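PDB 3CK2: conserved uncharacterized protein (predicted phosphoesterase COG0622) from Streptococcus pneumoniae, which is functionally uncharacterised but probably hydrolyses phosphate esters with its pair of manganese ions, as expected of a calcineurin-like phosphoesterase. Local coordinates for residues Ile10-Ser15 with Glu23-Arg28; His16-Ile21 with Leu160-Glu165; Ser134-Arg137 with Glu142-Tyr145. One frame throughout, in Å; residues are numbered along the deposited sequence.

Contact 1: residues Ile10-Ser15 with Glu23-Arg28; sequences IVMSDS and EEVRDR. With MN (manganese (II) ion), chain B.
V25, on the inward side of helix 19-29, meets I10 and M12 (selenomethionine) of strand 7-12 through apolar contacts alone; no hydrogen bond joins the two segments. One methyl group, V25 CG1, does most of the touching. It lies 3.7 Å from M12 CE and 3.8 Å from the selenium atom of M12, and the two side chains reach toward each other, tip to tip. M12 CG sits between the backbone N and the carbonyl carbon (chi1 64°), and the chain beyond it is extended, which carries SE and CE out to the helix. The branch I10 CG2 reaches the same methyl at 4.0 Å. Y145 of strand 145-150 packs beside both I10 and M12.

Polar and metal interactions stay within each segment or lead outside the pair. On the helix, R26 NE and NH2 both donate to D27 OD1 in a side-on salt bridge. Past the strand, D14 OD1 binds manganese at 2.1 Å, and two waters share that ion; H16, D41 and H115 complete its shell. S13 OG donates to D14 OD2 over 2.6 Å, approaching 41° out of the carboxylate plane, and H113 N is a second partner of OD2. With one oxygen on the metal and the other hydrogen-bonded, the carboxylate's rotation is fixed.

The helix-strand contact made here is thus purely apolar, while directional bonds orient the metal ligand just beyond the strand's end.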
loop_
_atom_site.group_PDB
_atom_site.type_symbol
_atom_site.label_atom_id
_atom_site.label_comp_id
_atom_site.label_asym_id
_atom_site.label_seq_id
_atom_site.Cartn_x
_atom_site.Cartn_y
_atom_site.Cartn_z
ATOM N N ILE A 10 -2.099 -6.751 2.930
ATOM C CA ILE A 10 -2.650 -5.602 3.657
ATOM C C ILE A 10 -1.706 -4.435 3.416
ATOM O O ILE A 10 -0.473 -4.575 3.592
ATOM C CB ILE A 10 -2.832 -5.881 5.206
ATOM C CG1 ILE A 10 -3.855 -7.018 5.443
ATOM C CG2 ILE A 10 -3.299 -4.580 5.941
ATOM C CD1 ILE A 10 -5.355 -6.678 4.943
ATOM N N VAL A 11 -2.282 -3.317 2.951
ATOM C CA VAL A 11 -1.534 -2.120 2.569
ATOM C C VAL A 11 -2.104 -0.920 3.322
ATOM O O VAL A 11 -3.316 -0.681 3.261
ATOM C CB VAL A 11 -1.636 -1.865 1.035
ATOM C CG1 VAL A 11 -0.668 -0.746 0.611
ATOM C CG2 VAL A 11 -1.368 -3.166 0.251
HETATM N N MSE A 12 -1.242 -0.163 4.009
HETATM C CA MSE A 12 -1.638 1.128 4.612
HETATM C C MSE A 12 -0.590 2.201 4.323
HETATM O O MSE A 12 0.421 1.929 3.723
HETATM C CB MSE A 12 -1.873 0.979 6.123
HETATM C CG MSE A 12 -0.617 0.600 6.862
HETATM SE SE MSE A 12 -0.845 0.419 8.784
HETATM C CE MSE A 12 0.579 -0.887 9.048
ATOM N N SER A 13 -0.857 3.432 4.735
ATOM C CA SER A 13 -0.029 4.568 4.375
ATOM C C SER A 13 -0.460 5.818 5.068
ATOM O O SER A 13 -1.640 6.002 5.372
ATOM C CB SER A 13 -0.093 4.834 2.861
ATOM O OG SER A 13 0.942 5.695 2.429
ATOM N N ASP A 14 0.517 6.718 5.262
ATOM C CA ASP A 14 0.236 8.114 5.664
ATOM C C ASP A 14 -0.549 8.128 6.986
ATOM O O ASP A 14 -1.603 8.777 7.128
ATOM C CB ASP A 14 -0.477 8.874 4.540
ATOM C CG ASP A 14 0.416 9.107 3.325
ATOM O OD1 ASP A 14 1.121 10.170 3.300
ATOM O OD2 ASP A 14 0.377 8.256 2.383
ATOM N N SER A 15 0.047 7.423 7.953
ATOM C CA SER A 15 -0.446 7.264 9.322
ATOM C C SER A 15 -0.077 8.447 10.257
ATOM O O SER A 15 -0.748 8.674 11.234
ATOM C CB SER A 15 0.048 5.921 9.893
ATOM O OG SER A 15 1.414 5.688 9.617
ATOM N N GLU A 23 0.365 -0.428 15.068
ATOM C CA GLU A 23 0.450 -1.607 15.971
ATOM C C GLU A 23 -0.792 -2.508 15.850
ATOM O O GLU A 23 -0.688 -3.717 15.802
ATOM C CB GLU A 23 0.608 -1.157 17.436
ATOM C CG GLU A 23 0.782 -2.302 18.446
ATOM C CD GLU A 23 0.917 -1.843 19.908
ATOM O OE1 GLU A 23 0.509 -0.705 20.233
ATOM O OE2 GLU A 23 1.386 -2.650 20.752
ATOM N N GLU A 24 -1.963 -1.883 15.825
ATOM C CA GLU A 24 -3.228 -2.591 15.727
ATOM C C GLU A 24 -3.333 -3.387 14.430
ATOM O O GLU A 24 -3.750 -4.541 14.448
ATOM C CB GLU A 24 -4.392 -1.623 15.826
ATOM C CG GLU A 24 -5.691 -2.368 15.815
ATOM C CD GLU A 24 -6.905 -1.512 16.145
ATOM O OE1 GLU A 24 -6.729 -0.293 16.462
ATOM O OE2 GLU A 24 -8.019 -2.099 16.080
ATOM N N VAL A 25 -2.942 -2.771 13.325
ATOM C CA VAL A 25 -2.959 -3.420 12.009
ATOM C C VAL A 25 -1.866 -4.513 11.877
ATOM O O VAL A 25 -2.124 -5.601 11.318
ATOM C CB VAL A 25 -2.860 -2.336 10.848
ATOM C CG1 VAL A 25 -2.463 -2.955 9.499
ATOM C CG2 VAL A 25 -4.158 -1.537 10.772
ATOM N N ARG A 26 -0.669 -4.229 12.400
ATOM C CA ARG A 26 0.380 -5.240 12.504
ATOM C C ARG A 26 -0.154 -6.483 13.230
ATOM O O ARG A 26 -0.144 -7.601 12.674
ATOM C CB ARG A 26 1.646 -4.733 13.236
ATOM C CG ARG A 26 2.753 -5.851 13.255
ATOM C CD ARG A 26 3.722 -5.910 14.447
ATOM N NE ARG A 26 3.081 -5.764 15.751
ATOM C CZ ARG A 26 3.703 -5.291 16.830
ATOM N NH1 ARG A 26 4.967 -4.949 16.744
ATOM N NH2 ARG A 26 3.079 -5.158 18.007
ATOM N N ASP A 27 -0.584 -6.255 14.470
ATOM C CA ASP A 27 -1.072 -7.283 15.354
ATOM C C ASP A 27 -2.217 -8.100 14.752
ATOM O O ASP A 27 -2.307 -9.306 14.945
ATOM C CB ASP A 27 -1.559 -6.649 16.677
ATOM C CG ASP A 27 -0.414 -6.247 17.610
ATOM O OD1 ASP A 27 0.764 -6.501 17.273
ATOM O OD2 ASP A 27 -0.702 -5.692 18.694
ATOM N N ARG A 28 -3.108 -7.433 14.053
ATOM C CA ARG A 28 -4.271 -8.111 13.494
ATOM C C ARG A 28 -3.884 -9.077 12.378
ATOM O O ARG A 28 -4.450 -10.175 12.245
ATOM C CB ARG A 28 -5.237 -7.064 12.952
ATOM C CG ARG A 28 -6.555 -7.625 12.519
ATOM C CD ARG A 28 -7.452 -6.525 12.039
ATOM N NE ARG A 28 -8.686 -7.092 11.517
ATOM C CZ ARG A 28 -9.700 -7.500 12.279
ATOM N NH1 ARG A 28 -9.663 -7.367 13.612
ATOM N NH2 ARG A 28 -10.768 -8.026 11.700
HETATM MN MN MN B . 1.391 12.150 3.929
HETATM O O HOH W 1 1.611 14.306 4.346
HETATM O O HOH W 2 1.730 12.930 1.898
#

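Contact 2: residues His16-Ile21 with Leu160-Glu165; sequences HGDSLI and LTRDHE. With MN (manganese (II) ion), chain B.
R162 reaches across from the turn after strand 154-160 to D18, and its guanidinium makes a salt bridge with a single carboxylate oxygen. The grip is end-on: R162 NH2 lies 2.8 Å from D18 OD2 with an N-H...O angle of 155°, and R162 NH1 lies 3.1 Å from that same oxygen with a more bent 140°. OD2 sits in the guanidinium plane. The two flat groups are turned 46° against each other; NH2 arrives on the syn side of OD2, near the carboxylate plane, and NH1 comes from above that plane.

Packing is close where buried I21 lies on one face of the guanidinium. I21 CG1 stands over the centre of that face, 3.8 Å from R162 CZ, and I21 CD1 extends along it to R162 NE at 3.9 Å. A bend at the third torsion of the arginine chain helps bring the guanidinium over the isoleucine. By contrast, the polar edge is the more open part, since D18 and R162 are both partly exposed. I133 O is a further acceptor for NH1.

Two separate features hold the backbone from which R162 projects: a type I turn closed by H164 N to T161 O at 2.8 Å, and an ST turn in which T161 OG1 accepts from D163 N.

D18 also serves its own helix, since D18 OD1 accepts from I21 N at 2.9 Å. The arrangement is that of an N-cap aspartate, here starting the helix that follows the metal-binding loop of a calcineurin-like phosphoesterase; H16 of that loop binds manganese through NE2.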
loop_
_atom_site.group_PDB
_atom_site.type_symbol
_atom_site.label_atom_id
_atom_site.label_comp_id
_atom_site.label_asym_id
_atom_site.label_seq_id
_atom_site.Cartn_x
_atom_site.Cartn_y
_atom_site.Cartn_z
ATOM N N HIS A 16 0.985 9.174 9.936
ATOM C CA HIS A 16 1.277 10.511 10.474
ATOM C C HIS A 16 1.265 10.630 11.996
ATOM O O HIS A 16 0.513 11.424 12.584
ATOM C CB HIS A 16 0.382 11.584 9.802
ATOM C CG HIS A 16 0.832 11.934 8.413
ATOM N ND1 HIS A 16 1.944 12.712 8.165
ATOM C CD2 HIS A 16 0.367 11.551 7.211
ATOM C CE1 HIS A 16 2.132 12.809 6.867
ATOM N NE2 HIS A 16 1.192 12.105 6.261
ATOM N N GLY A 17 2.127 9.835 12.607
ATOM C CA GLY A 17 2.368 9.906 14.031
ATOM C C GLY A 17 1.428 9.068 14.872
ATOM O O GLY A 17 1.578 9.003 16.065
ATOM N N ASP A 18 0.477 8.397 14.246
ATOM C CA ASP A 18 -0.401 7.477 14.941
ATOM C C ASP A 18 0.263 6.095 14.942
ATOM O O ASP A 18 0.282 5.381 13.951
ATOM C CB ASP A 18 -1.770 7.483 14.257
ATOM C CG ASP A 18 -2.796 6.649 14.972
ATOM O OD1 ASP A 18 -2.436 5.744 15.746
ATOM O OD2 ASP A 18 -3.986 6.896 14.716
ATOM N N SER A 19 0.862 5.758 16.069
ATOM C CA SER A 19 1.515 4.492 16.227
ATOM C C SER A 19 0.556 3.393 16.702
ATOM O O SER A 19 0.778 2.233 16.399
ATOM C CB SER A 19 2.713 4.634 17.186
ATOM O OG SER A 19 2.307 5.195 18.402
ATOM N N LEU A 20 -0.517 3.754 17.411
ATOM C CA LEU A 20 -1.474 2.742 17.881
ATOM C C LEU A 20 -2.140 2.097 16.687
ATOM O O LEU A 20 -2.377 0.885 16.697
ATOM C CB LEU A 20 -2.538 3.311 18.820
ATOM C CG LEU A 20 -2.279 3.537 20.321
ATOM C CD1 LEU A 20 -3.585 4.046 20.982
ATOM C CD2 LEU A 20 -1.751 2.312 21.114
ATOM N N ILE A 21 -2.425 2.876 15.639
ATOM C CA ILE A 21 -3.092 2.268 14.462
ATOM C C ILE A 21 -2.185 1.304 13.686
ATOM O O ILE A 21 -2.628 0.276 13.163
ATOM C CB ILE A 21 -3.822 3.302 13.516
ATOM C CG1 ILE A 21 -4.889 2.557 12.692
ATOM C CG2 ILE A 21 -2.880 4.083 12.615
ATOM C CD1 ILE A 21 -6.047 1.941 13.514
ATOM N N LEU A 160 -10.765 -0.693 3.704
ATOM C CA LEU A 160 -11.183 -1.073 5.055
ATOM C C LEU A 160 -11.050 0.117 5.964
ATOM O O LEU A 160 -10.167 0.954 5.797
ATOM C CB LEU A 160 -10.336 -2.228 5.594
ATOM C CG LEU A 160 -10.696 -3.699 5.274
ATOM C CD1 LEU A 160 -11.067 -3.940 3.859
ATOM C CD2 LEU A 160 -9.505 -4.560 5.662
ATOM N N THR A 161 -11.960 0.197 6.921
ATOM C CA THR A 161 -11.961 1.281 7.860
ATOM C C THR A 161 -11.023 0.922 8.998
ATOM O O THR A 161 -10.460 -0.184 9.052
ATOM C CB THR A 161 -13.369 1.588 8.403
ATOM O OG1 THR A 161 -13.794 0.540 9.269
ATOM C CG2 THR A 161 -14.388 1.833 7.266
ATOM N N ARG A 162 -10.851 1.880 9.911
ATOM C CA ARG A 162 -10.052 1.670 11.122
ATOM C C ARG A 162 -10.668 0.673 12.093
ATOM O O ARG A 162 -10.002 0.269 13.080
ATOM C CB ARG A 162 -9.787 3.027 11.805
ATOM C CG ARG A 162 -8.703 3.802 11.048
ATOM C CD ARG A 162 -8.502 5.235 11.551
ATOM N NE ARG A 162 -8.032 5.277 12.925
ATOM C CZ ARG A 162 -6.857 5.716 13.329
ATOM N NH1 ARG A 162 -6.013 6.233 12.479
ATOM N NH2 ARG A 162 -6.552 5.696 14.617
ATOM N N ASP A 163 -11.915 0.270 11.825
ATOM C CA ASP A 163 -12.542 -0.843 12.527
ATOM C C ASP A 163 -12.507 -2.131 11.718
ATOM O O ASP A 163 -13.079 -3.131 12.131
ATOM C CB ASP A 163 -13.999 -0.485 12.922
ATOM C CG ASP A 163 -14.067 0.582 14.006
ATOM O OD1 ASP A 163 -13.010 0.947 14.607
ATOM O OD2 ASP A 163 -15.178 1.056 14.255
ATOM N N HIS A 164 -11.825 -2.091 10.568
ATOM C CA HIS A 164 -11.483 -3.277 9.780
ATOM C C HIS A 164 -12.702 -3.831 9.053
ATOM O O HIS A 164 -12.838 -5.045 8.846
ATOM C CB HIS A 164 -10.829 -4.346 10.670
ATOM C CG HIS A 164 -9.818 -3.798 11.627
ATOM N ND1 HIS A 164 -8.645 -3.216 11.209
ATOM C CD2 HIS A 164 -9.826 -3.701 12.984
ATOM C CE1 HIS A 164 -7.966 -2.801 12.265
ATOM N NE2 HIS A 164 -8.662 -3.083 13.354
ATOM N N GLU A 165 -13.587 -2.920 8.650
ATOM C CA GLU A 165 -14.806 -3.283 7.919
ATOM C C GLU A 165 -14.634 -2.768 6.519
ATOM O O GLU A 165 -14.042 -1.710 6.340
ATOM C CB GLU A 165 -16.024 -2.588 8.506
ATOM C CG GLU A 165 -16.183 -2.702 9.994
ATOM C CD GLU A 165 -16.898 -3.935 10.446
ATOM O OE1 GLU A 165 -17.588 -4.603 9.630
ATOM O OE2 GLU A 165 -16.808 -4.213 11.665
HETATM MN MN MN B . 1.391 12.150 3.929
HETATM O O HOH W 1 1.611 14.306 4.346
HETATM O O HOH W 2 1.730 12.930 1.898
#

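Contact 3: residues Ser134-Arg137 with Glu142-Tyr145; sequences SQPR and ECLY
S134 meets C143 through its backbone: S134 O lies 3.7 Å from C143 SG, a packing distance. Its hydroxyl is hydrogen-bonded to S15 O. At Q135 the chain passes the sulfur more distantly, with Q135 N 4.4 Å from C143 SG. The CB of Q135 points away from the 142-145 segment, its side chain comes within about 5 Å of a manganese ion, and Q135 O is hydrogen-bonded to H115 ND1.

P136 makes the closest approach. Its ring lies against the backbone and the thiol together: P136 CD is 3.6 Å from C143 SG, and P136 CB comes within 3.4 Å of E142 O. The sulfur reaches the ring because it stands beside its own backbone N, opposite the carbonyl carbon (chi1 -68°). The contact is van der Waals in kind, the proline ring against the thiol and a peptide carbonyl. R137, exposed, folds its guanidinium back, and NH1 donates to P136 O over 3.3 Å from well above the carbonyl plane.

Both segments belong to the long loop between strands 125-130 and 145-150, with the 142-145 segment running into the latter. There Y145 shares a backbone hydrogen bond with L160 of strand 154-160, and its hydroxyl is hydrogen-bonded to Y29 of helix 19-29.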
loop_
_atom_site.group_PDB
_atom_site.type_symbol
_atom_site.label_atom_id
_atom_site.label_comp_id
_atom_site.label_asym_id
_atom_site.label_seq_id
_atom_site.Cartn_x
_atom_site.Cartn_y
_atom_site.Cartn_z
ATOM N N SER A 134 -4.944 7.947 8.581
ATOM C CA SER A 134 -5.087 9.003 9.605
ATOM C C SER A 134 -5.564 10.344 9.089
ATOM O O SER A 134 -6.142 11.067 9.844
ATOM C CB SER A 134 -3.764 9.248 10.323
ATOM O OG SER A 134 -3.354 8.081 10.964
ATOM N N GLN A 135 -5.298 10.696 7.831
ATOM C CA GLN A 135 -5.550 12.050 7.304
ATOM C C GLN A 135 -6.114 11.958 5.905
ATOM O O GLN A 135 -5.413 12.245 4.910
ATOM C CB GLN A 135 -4.235 12.823 7.212
ATOM C CG GLN A 135 -3.663 13.238 8.551
ATOM C CD GLN A 135 -2.400 14.025 8.447
ATOM O OE1 GLN A 135 -1.816 14.381 9.472
ATOM N NE2 GLN A 135 -1.960 14.317 7.238
ATOM N N PRO A 136 -7.368 11.494 5.806
ATOM C CA PRO A 136 -8.023 11.328 4.528
ATOM C C PRO A 136 -8.227 12.651 3.773
ATOM O O PRO A 136 -8.498 13.694 4.383
ATOM C CB PRO A 136 -9.352 10.685 4.915
ATOM C CG PRO A 136 -9.567 11.079 6.340
ATOM C CD PRO A 136 -8.249 11.105 6.930
ATOM N N ARG A 137 -8.054 12.591 2.459
ATOM C CA ARG A 137 -8.232 13.737 1.578
ATOM C C ARG A 137 -9.067 13.305 0.386
ATOM O O ARG A 137 -9.329 12.103 0.172
ATOM C CB ARG A 137 -6.858 14.286 1.099
ATOM C CG ARG A 137 -5.924 14.776 2.224
ATOM C CD ARG A 137 -6.447 16.046 2.956
ATOM N NE ARG A 137 -5.422 16.517 3.874
ATOM C CZ ARG A 137 -5.300 16.231 5.178
ATOM N NH1 ARG A 137 -6.200 15.519 5.829
ATOM N NH2 ARG A 137 -4.245 16.687 5.847
ATOM N N GLU A 142 -13.085 9.340 5.169
ATOM C CA GLU A 142 -12.955 8.238 6.118
ATOM C C GLU A 142 -11.492 7.757 6.037
ATOM O O GLU A 142 -10.916 7.669 4.948
ATOM C CB GLU A 142 -13.945 7.131 5.703
ATOM C CG GLU A 142 -13.970 5.860 6.547
ATOM C CD GLU A 142 -14.506 6.038 7.959
ATOM O OE1 GLU A 142 -15.029 7.116 8.275
ATOM O OE2 GLU A 142 -14.394 5.096 8.769
ATOM N N CYS A 143 -10.909 7.465 7.192
ATOM C CA CYS A 143 -9.578 6.865 7.267
ATOM C C CYS A 143 -9.674 5.427 6.758
ATOM O O CYS A 143 -10.595 4.663 7.139
ATOM C CB CYS A 143 -9.082 6.883 8.703
ATOM S SG CYS A 143 -8.740 8.508 9.370
ATOM N N LEU A 144 -8.746 5.074 5.867
ATOM C CA LEU A 144 -8.797 3.805 5.163
ATOM C C LEU A 144 -7.433 3.201 5.022
ATOM O O LEU A 144 -6.430 3.903 5.031
ATOM C CB LEU A 144 -9.410 3.996 3.767
ATOM C CG LEU A 144 -10.901 4.400 3.612
ATOM C CD1 LEU A 144 -11.191 4.735 2.154
ATOM C CD2 LEU A 144 -11.886 3.331 4.109
ATOM N N TYR A 145 -7.424 1.872 4.954
ATOM C CA TYR A 145 -6.343 1.089 4.382
ATOM C C TYR A 145 -6.969 0.079 3.401
ATOM O O TYR A 145 -8.186 0.070 3.183
ATOM C CB TYR A 145 -5.502 0.416 5.472
ATOM C CG TYR A 145 -6.192 -0.629 6.315
ATOM C CD1 TYR A 145 -5.997 -1.978 6.050
ATOM C CD2 TYR A 145 -7.011 -0.272 7.416
ATOM C CE1 TYR A 145 -6.593 -2.951 6.832
ATOM C CE2 TYR A 145 -7.596 -1.230 8.204
ATOM C CZ TYR A 145 -7.399 -2.580 7.905
ATOM O OH TYR A 145 -7.997 -3.597 8.633
#

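Contacts 1 and 2 share helix 19-29, with centres about 6 Å apart; contact 3 is centred about 9 Å from contact 2 and about 12 Å from contact 1. Along the chain, contacts 1 and 2 alternate their segments, and contact 3 falls between the two segments of contact 2. Probable hydrogen bonds tie them: E24 OE2 to H164 NE2 (3.0 Å) joins contacts 1 and 2, and H164 ND1 to Y145 OH (2.7 Å) joins 2 and 3. Strands 7-12, 145-150 and 154-160 are adjacent in the six-stranded sheet. The metal-binding loop after strand 7-12, helix 19-29 and the loops flanking the other two strands thus form one connected region beside the probable catalytic centre.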